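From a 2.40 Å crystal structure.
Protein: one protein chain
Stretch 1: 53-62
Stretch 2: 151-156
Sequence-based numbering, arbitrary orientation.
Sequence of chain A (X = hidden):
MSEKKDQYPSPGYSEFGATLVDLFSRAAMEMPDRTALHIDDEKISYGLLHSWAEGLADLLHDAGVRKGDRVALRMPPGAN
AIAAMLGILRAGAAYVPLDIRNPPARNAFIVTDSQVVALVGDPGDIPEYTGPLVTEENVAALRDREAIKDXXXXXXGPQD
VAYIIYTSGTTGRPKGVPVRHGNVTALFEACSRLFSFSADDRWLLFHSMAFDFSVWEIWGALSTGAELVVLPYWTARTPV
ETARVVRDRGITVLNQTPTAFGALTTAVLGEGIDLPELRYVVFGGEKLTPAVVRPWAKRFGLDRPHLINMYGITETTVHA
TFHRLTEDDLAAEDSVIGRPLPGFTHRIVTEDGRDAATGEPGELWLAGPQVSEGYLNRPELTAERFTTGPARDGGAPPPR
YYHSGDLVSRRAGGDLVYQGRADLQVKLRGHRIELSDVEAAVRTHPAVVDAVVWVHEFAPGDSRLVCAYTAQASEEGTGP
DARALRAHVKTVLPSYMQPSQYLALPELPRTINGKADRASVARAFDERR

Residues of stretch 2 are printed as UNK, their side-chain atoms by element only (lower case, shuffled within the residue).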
# COMPACT_ATOMS: atom_id res chain seq x y z
N ALA A 53 -4.45 16.65 19.75
CA ALA A 53 -5.12 16.74 18.46
C ALA A 53 -6.23 17.80 18.42
O ALA A 53 -6.31 18.56 17.47
CB ALA A 53 -5.69 15.37 18.07
N GLU A 54 -7.08 17.82 19.44
CA GLU A 54 -8.06 18.91 19.57
C GLU A 54 -7.40 20.29 19.54
O GLU A 54 -7.87 21.21 18.84
CB GLU A 54 -8.88 18.77 20.86
CG GLU A 54 -9.76 17.53 20.92
CD GLU A 54 -10.81 17.55 19.81
OE1 GLU A 54 -11.37 18.64 19.55
OE2 GLU A 54 -11.07 16.47 19.21
N GLY A 55 -6.31 20.44 20.30
CA GLY A 55 -5.55 21.67 20.27
C GLY A 55 -5.01 22.00 18.89
O GLY A 55 -5.05 23.16 18.46
N LEU A 56 -4.48 21.00 18.18
CA LEU A 56 -3.89 21.27 16.88
C LEU A 56 -4.96 21.72 15.91
O LEU A 56 -4.71 22.52 15.01
CB LEU A 56 -3.17 20.03 16.33
CG LEU A 56 -1.74 19.82 16.81
CD1 LEU A 56 -1.32 18.34 16.77
CD2 LEU A 56 -0.78 20.68 16.02
N ALA A 57 -6.16 21.18 16.08
CA ALA A 57 -7.24 21.52 15.18
C ALA A 57 -7.63 22.98 15.39
O ALA A 57 -7.78 23.74 14.43
CB ALA A 57 -8.43 20.60 15.41
N ASP A 58 -7.78 23.36 16.66
CA ASP A 58 -8.04 24.75 16.99
C ASP A 58 -6.95 25.65 16.38
O ASP A 58 -7.27 26.64 15.71
CB ASP A 58 -8.14 24.94 18.51
CG ASP A 58 -9.41 24.34 19.10
OD1 ASP A 58 -10.50 24.69 18.61
OD2 ASP A 58 -9.34 23.53 20.05
N LEU A 59 -5.68 25.29 16.58
CA LEU A 59 -4.59 26.00 15.92
C LEU A 59 -4.78 26.06 14.39
O LEU A 59 -4.61 27.13 13.77
CB LEU A 59 -3.24 25.38 16.25
CG LEU A 59 -2.10 25.99 15.43
CD1 LEU A 59 -1.83 27.39 15.91
CD2 LEU A 59 -0.83 25.15 15.50
N LEU A 60 -5.13 24.94 13.77
CA LEU A 60 -5.30 24.96 12.32
C LEU A 60 -6.45 25.88 11.93
O LEU A 60 -6.35 26.66 10.96
CB LEU A 60 -5.54 23.55 11.79
CG LEU A 60 -4.27 22.70 11.82
CD1 LEU A 60 -4.60 21.23 11.61
CD2 LEU A 60 -3.24 23.20 10.80
N HIS A 61 -7.55 25.81 12.69
CA HIS A 61 -8.67 26.70 12.43
C HIS A 61 -8.24 28.17 12.45
O HIS A 61 -8.53 28.90 11.50
CB HIS A 61 -9.78 26.47 13.45
CG HIS A 61 -11.05 27.19 13.11
ND1 HIS A 61 -12.03 26.63 12.32
CD2 HIS A 61 -11.50 28.41 13.46
CE1 HIS A 61 -13.04 27.48 12.21
NE2 HIS A 61 -12.74 28.57 12.89
N ASP A 62 -7.54 28.58 13.51
CA ASP A 62 -7.02 29.95 13.65
C ASP A 62 -6.20 30.39 12.43
O ASP A 62 -6.33 31.52 11.96
CB ASP A 62 -6.14 30.10 14.91
CG ASP A 62 -6.89 29.83 16.21
OD1 ASP A 62 -8.14 29.89 16.23
OD2 ASP A 62 -6.20 29.57 17.23
N UNK A 151 -15.22 22.08 22.21
CA UNK A 151 -16.34 22.06 21.26
C UNK A 151 -15.79 22.04 19.84
O UNK A 151 -16.23 21.27 18.97
c UNK A 151 -15.03 23.42 22.79
c UNK A 151 -17.06 23.39 21.54
c UNK A 151 -16.43 23.92 22.82
N UNK A 152 -14.83 22.95 19.63
CA UNK A 152 -13.91 22.94 18.51
C UNK A 152 -14.46 23.40 17.18
O UNK A 152 -15.62 23.81 17.07
N UNK A 153 -13.60 23.35 16.15
CA UNK A 153 -13.97 23.58 14.75
C UNK A 153 -15.07 22.60 14.37
O UNK A 153 -15.24 21.59 15.04
c UNK A 153 -11.70 22.74 14.96
c UNK A 153 -12.15 23.16 16.32
c UNK A 153 -12.69 23.30 13.97
N UNK A 154 -15.82 22.91 13.32
CA UNK A 154 -16.86 22.02 12.82
C UNK A 154 -16.26 20.66 12.45
O UNK A 154 -15.16 20.61 11.93
c UNK A 154 -19.29 22.51 9.86
o UNK A 154 -18.84 23.62 9.48
c UNK A 154 -17.53 22.66 11.62
o UNK A 154 -20.23 21.92 9.30
c UNK A 154 -18.65 21.85 11.05
N UNK A 155 -16.98 19.58 12.75
CA UNK A 155 -16.48 18.22 12.50
C UNK A 155 -16.75 17.76 11.07
O UNK A 155 -17.73 18.18 10.45
n UNK A 155 -14.96 15.74 17.41
c UNK A 155 -15.80 16.62 17.95
c UNK A 155 -17.10 17.23 13.51
n UNK A 155 -15.53 17.14 19.13
c UNK A 155 -17.24 16.46 15.95
n UNK A 155 -16.90 16.97 17.28
c UNK A 155 -16.44 17.23 14.88
N UNK A 156 -15.89 16.88 10.52
CA UNK A 156 -16.10 16.44 9.14
C UNK A 156 -17.22 15.41 9.03
O UNK A 156 -17.56 14.81 10.05
c UNK A 156 -14.62 16.40 11.09
c UNK A 156 -14.12 15.44 10.05
c UNK A 156 -14.75 15.83 8.75

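Position 151 carries three side-chain carbons that close a ring onto its own backbone nitrogen. Its CA-to-CB bond points away from the helix of stretch 1, and no atom of it comes within contact distance there. The closed ring is the signature of proline. Pro151 is exposed, and what its ring offers this place is a stiffened backbone rather than a contact.

Position 152 has no side-chain atoms at all, and its bare CA lies 3.8 Å from Asp58 OD1. It is glycine. Its phi of 77° is a value that by itself favours this residue. A CB built on Gly152 would point toward the helix, 3.7 Å from Glu54 OE1, but the decisive obstacle lies within the loop, where it would clash with the next residue.

Position 153 again shows three carbons closed onto the backbone nitrogen, and here the CA-to-CB bond points toward the helix. The ring touches Ala57, Asp58 and His61. This is a second proline, buried where Pro151 is exposed. Pro153 CG meets Ala57 CB at 3.9 Å, its CB lies 3.8 Å from His61 ND1, and its CD approaches Asp58 OD1 to 3.2 Å. A compact carbon ring fits against the Ala57 methyl and beside His61, with the Asp58 carboxylate close by.

Position 154 bears an unbranched run of three carbons, the third carrying two oxygens, and makes no contact with stretch 1. It is glutamate. Chi1 and chi2 are both t, so Glu154 is extended, and its exposure makes a fitting place for a charged carboxylate.

Position 155 has three carbons, a nitrogen, and then a carbon bearing two more nitrogens. Its CA-to-CB bond points sideways, yet the long chain brings its nitrogen-rich end nearer, toward Glu54. This is arginine, with Arg155 NH1 4.3 Å from Glu54 OE2. The charges are opposite, but the separation is beyond a salt bridge.

Position 156 has three more carbons joined to the backbone nitrogen, out of reach of the helix: a third proline. The ring of Pro156 restricts the backbone of an irregular loop, and its carbon-only side chain is at ease when buried.

The contact is small, burying 244 Å² over both sides, and no hydrogen bond crosses it. Successive turns of the helix, held by bonds such as that from His61 N to Ala57 O (2.7 Å), present Ala57 and His61 to Pro153, which packs against both and has the largest covered area. Around this ring, Gly152 lies beside Asp58, and its lack of a side chain avoids a clash, since an ideal Gly152 CB would sit 2.9 Å from Pro153 CD, while Arg155 adds a long-range electrostatic attraction to Glu54.

Stretch 2 (151-156) PGPERP
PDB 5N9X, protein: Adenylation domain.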